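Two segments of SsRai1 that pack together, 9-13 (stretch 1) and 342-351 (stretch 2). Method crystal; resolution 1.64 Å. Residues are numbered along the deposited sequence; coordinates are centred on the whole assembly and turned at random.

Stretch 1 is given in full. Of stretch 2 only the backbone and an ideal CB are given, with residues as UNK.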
# COMPACT_ATOMS: atom_id res chain seq x y z
N MET A 9 -7.32 -14.72 2.24
CA MET A 9 -7.33 -13.26 2.44
C MET A 9 -6.18 -12.55 1.70
O MET A 9 -5.07 -13.08 1.63
CB MET A 9 -7.26 -12.95 3.93
CG MET A 9 -7.34 -11.48 4.30
SD MET A 9 -7.39 -11.30 6.09
CE MET A 9 -8.26 -12.81 6.55
N LYS A 10 -6.47 -11.37 1.14
CA LYS A 10 -5.49 -10.50 0.47
C LYS A 10 -5.45 -9.13 1.17
O LYS A 10 -6.44 -8.70 1.73
CB LYS A 10 -5.88 -10.27 -1.00
CG LYS A 10 -5.93 -11.54 -1.84
CD LYS A 10 -6.44 -11.26 -3.25
CE LYS A 10 -6.51 -12.53 -4.10
NZ LYS A 10 -7.17 -12.30 -5.42
N THR A 11 -4.31 -8.44 1.11
CA THR A 11 -4.14 -7.18 1.83
C THR A 11 -3.79 -6.04 0.89
O THR A 11 -2.99 -6.20 -0.02
CB THR A 11 -3.05 -7.29 2.93
OG1 THR A 11 -3.43 -8.29 3.88
CG2 THR A 11 -2.85 -5.96 3.64
N LEU A 12 -4.41 -4.88 1.11
CA LEU A 12 -4.08 -3.68 0.37
C LEU A 12 -3.37 -2.70 1.30
O LEU A 12 -3.88 -2.40 2.38
CB LEU A 12 -5.37 -3.03 -0.19
CG LEU A 12 -5.17 -1.73 -0.98
CD1 LEU A 12 -4.43 -1.97 -2.30
CD2 LEU A 12 -6.51 -1.03 -1.25
N SER A 13 -2.20 -2.21 0.89
CA SER A 13 -1.47 -1.21 1.67
C SER A 13 -2.29 0.05 1.86
O SER A 13 -2.88 0.55 0.91
CB SER A 13 -0.18 -0.79 0.97
OG SER A 13 0.45 0.24 1.72
N UNK A 342 -7.60 3.90 -5.60
CA UNK A 342 -6.80 2.68 -5.46
C UNK A 342 -7.65 1.52 -4.96
O UNK A 342 -7.51 0.38 -5.43
CB UNK A 342 -5.63 2.92 -4.51
N UNK A 343 -8.50 1.79 -3.97
CA UNK A 343 -9.35 0.77 -3.40
C UNK A 343 -10.31 0.20 -4.45
O UNK A 343 -10.43 -1.02 -4.59
CB UNK A 343 -10.13 1.34 -2.21
N UNK A 344 -10.99 1.09 -5.16
CA UNK A 344 -11.97 0.63 -6.15
C UNK A 344 -11.28 -0.18 -7.26
O UNK A 344 -11.76 -1.24 -7.66
CB UNK A 344 -12.72 1.82 -6.75
N UNK A 345 -10.16 0.33 -7.76
CA UNK A 345 -9.41 -0.41 -8.78
C UNK A 345 -8.98 -1.80 -8.28
O UNK A 345 -9.07 -2.79 -9.01
CB UNK A 345 -8.18 0.39 -9.21
N UNK A 346 -8.51 -1.86 -7.04
CA UNK A 346 -8.06 -3.11 -6.44
C UNK A 346 -9.21 -4.11 -6.34
O UNK A 346 -9.06 -5.28 -6.70
CB UNK A 346 -7.46 -2.85 -5.06
N UNK A 347 -10.36 -3.67 -5.86
CA UNK A 347 -11.50 -4.58 -5.72
C UNK A 347 -11.88 -5.16 -7.07
O UNK A 347 -12.13 -6.36 -7.18
CB UNK A 347 -12.70 -3.86 -5.10
N UNK A 348 -11.92 -4.32 -8.09
CA UNK A 348 -12.28 -4.80 -9.42
C UNK A 348 -11.24 -5.76 -10.01
O UNK A 348 -11.58 -6.66 -10.77
CB UNK A 348 -12.47 -3.61 -10.36
N UNK A 349 -9.97 -5.55 -9.65
CA UNK A 349 -8.89 -6.42 -10.11
C UNK A 349 -8.86 -7.77 -9.40
O UNK A 349 -8.52 -8.80 -10.00
CB UNK A 349 -7.55 -5.72 -9.92
N UNK A 350 -9.23 -7.77 -8.12
CA UNK A 350 -9.04 -8.95 -7.27
C UNK A 350 -10.26 -9.86 -7.13
O UNK A 350 -10.13 -11.02 -6.74
CB UNK A 350 -8.61 -8.49 -5.87
N UNK A 351 -11.45 -9.35 -7.45
CA UNK A 351 -12.66 -10.16 -7.36
C UNK A 351 -13.09 -10.58 -8.76
O UNK A 351 -13.50 -9.74 -9.54
CB UNK A 351 -13.78 -9.39 -6.66

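Stretch 2 is helical from 342 to 350 and runs nearly antiparallel to the strand of stretch 1, with 154° between their directions and 10.6 Å between the axes at closest approach. Lys 10 and Leu 12 point their CA-to-CB bonds toward the helix, whereas Thr 11 points away, so the strand offers a long cationic chain near one end of the helix and a branched apolar chain near the other.

At position 342 the CA-to-CB bond points toward the strand, but the ideal CB stands 5.2 Å from Leu 12 CD2. A small or medium apolar residue would suit this spot. It is Ala 342, whose methyl group makes no close contact with stretch 1.

Position 343 points sideways, with its ideal CB 4.4 Å from Leu 12 CD2. Valine, isoleucine, leucine or alanine could border that methyl group. Val 343 takes the t rotamer and brings CG2 to 4.0 Å from Leu 12 CD2, a modest apolar contact.

Positions 344 and 345 have no atom of stretch 1 within 5.5 Å of their ideal CB atoms, and helical backbone angles admit many residues. They are Ile 344 and Glu 345, neither of which reaches the strand.

Position 346 points toward stretch 1, its ideal CB 4.2 Å from Leu 12 CD1. Beyond it lies the space between helix and strand, bordered by the Leu 12 side chain and by the backbone from Lys 10 to Leu 12. Leucine, methionine or phenylalanine would find apolar contact here, and a large flat ring could follow the strand further. Trp 346 does so, with chi1 in t and chi2 at 66°. Leu 12 CB sits 3.5 Å from the centroid of the six-membered ring of Trp 346 and only 1° off its normal, a CH-pi contact over the face; CD1 of Leu 12 lies over the same ring system, 3.7 Å from Trp 346 CG. The edge meets the strand backbone, where Lys 10 O is 3.7 Å from Trp 346 CH2. The indole thus spans the strand from Leu 12 to Lys 10, and 94 Å² of Trp 346 is covered by stretch 1, about as much as the 97 Å² of Leu 12 covered by the helix.

Positions 347, 348 and 349 again find nothing of stretch 1 near their ideal CB atoms, leaving the choice open. They are Leu 347, Leu 348 and Gln 349, none of which reaches the strand.

Position 350 points toward the strand, and its ideal CB is 4.1 Å from Lys 10 NZ. An acidic side chain would answer that charge; asparagine or glutamine could offer a neutral acceptor. Glu 350, with chi1 and chi2 both m, curls back so that OE1 accepts a hydrogen bond from Lys 10 NZ at 2.7 Å, forming a salt bridge. A water accepts from Lys 10 NZ at 2.7 Å and donates to Glu 350 O at 2.8 Å, adding a second link.

Position 351, the first to leave helical phi/psi, points sideways with nothing of stretch 1 near its ideal CB, so many residues, including beta-branched ones, would fit; it is Ile 351, which stays clear of stretch 1.

Stretch 2 342-351: AVIEWLLQEI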
# COMPACT_ATOMS: atom_id res chain seq x y z
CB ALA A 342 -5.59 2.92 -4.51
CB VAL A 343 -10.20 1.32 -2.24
CG1 VAL A 343 -11.23 0.28 -1.79
CG2 VAL A 343 -9.31 1.76 -1.09
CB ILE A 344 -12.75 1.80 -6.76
CG1 ILE A 344 -13.59 2.51 -5.68
CG2 ILE A 344 -13.66 1.31 -7.89
CD1 ILE A 344 -14.58 1.62 -4.96
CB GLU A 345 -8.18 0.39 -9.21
CG GLU A 345 -7.35 -0.27 -10.30
CD GLU A 345 -6.03 0.46 -10.52
OE1 GLU A 345 -5.23 0.52 -9.57
OE2 GLU A 345 -5.80 0.98 -11.64
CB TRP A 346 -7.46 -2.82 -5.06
CG TRP A 346 -6.78 -3.97 -4.39
CD1 TRP A 346 -5.64 -4.61 -4.79
CD2 TRP A 346 -7.17 -4.58 -3.15
NE1 TRP A 346 -5.30 -5.59 -3.88
CE2 TRP A 346 -6.22 -5.59 -2.86
CE3 TRP A 346 -8.23 -4.38 -2.25
CZ2 TRP A 346 -6.30 -6.39 -1.72
CZ3 TRP A 346 -8.30 -5.17 -1.12
CH2 TRP A 346 -7.34 -6.17 -0.86
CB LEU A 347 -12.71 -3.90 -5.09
CG LEU A 347 -12.51 -3.47 -3.64
CD1 LEU A 347 -13.75 -2.74 -3.14
CD2 LEU A 347 -12.20 -4.68 -2.75
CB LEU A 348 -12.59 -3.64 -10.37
CG LEU A 348 -13.91 -2.94 -10.05
CD1 LEU A 348 -14.08 -1.65 -10.86
CD2 LEU A 348 -15.10 -3.86 -10.25
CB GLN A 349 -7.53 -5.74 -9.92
CG GLN A 349 -7.20 -4.67 -10.95
CD GLN A 349 -5.81 -4.07 -10.74
OE1 GLN A 349 -5.03 -4.57 -9.93
NE2 GLN A 349 -5.51 -2.99 -11.46
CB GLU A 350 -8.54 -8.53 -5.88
CG GLU A 350 -7.20 -7.82 -5.91
CD GLU A 350 -6.10 -8.69 -6.49
OE1 GLU A 350 -6.16 -9.93 -6.33
OE2 GLU A 350 -5.18 -8.14 -7.13
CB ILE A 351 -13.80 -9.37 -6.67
CG1 ILE A 351 -13.40 -8.98 -5.24
CG2 ILE A 351 -15.09 -10.19 -6.65
CD1 ILE A 351 -14.40 -8.09 -4.53
O HOH W 1 -9.62 -12.30 -4.26
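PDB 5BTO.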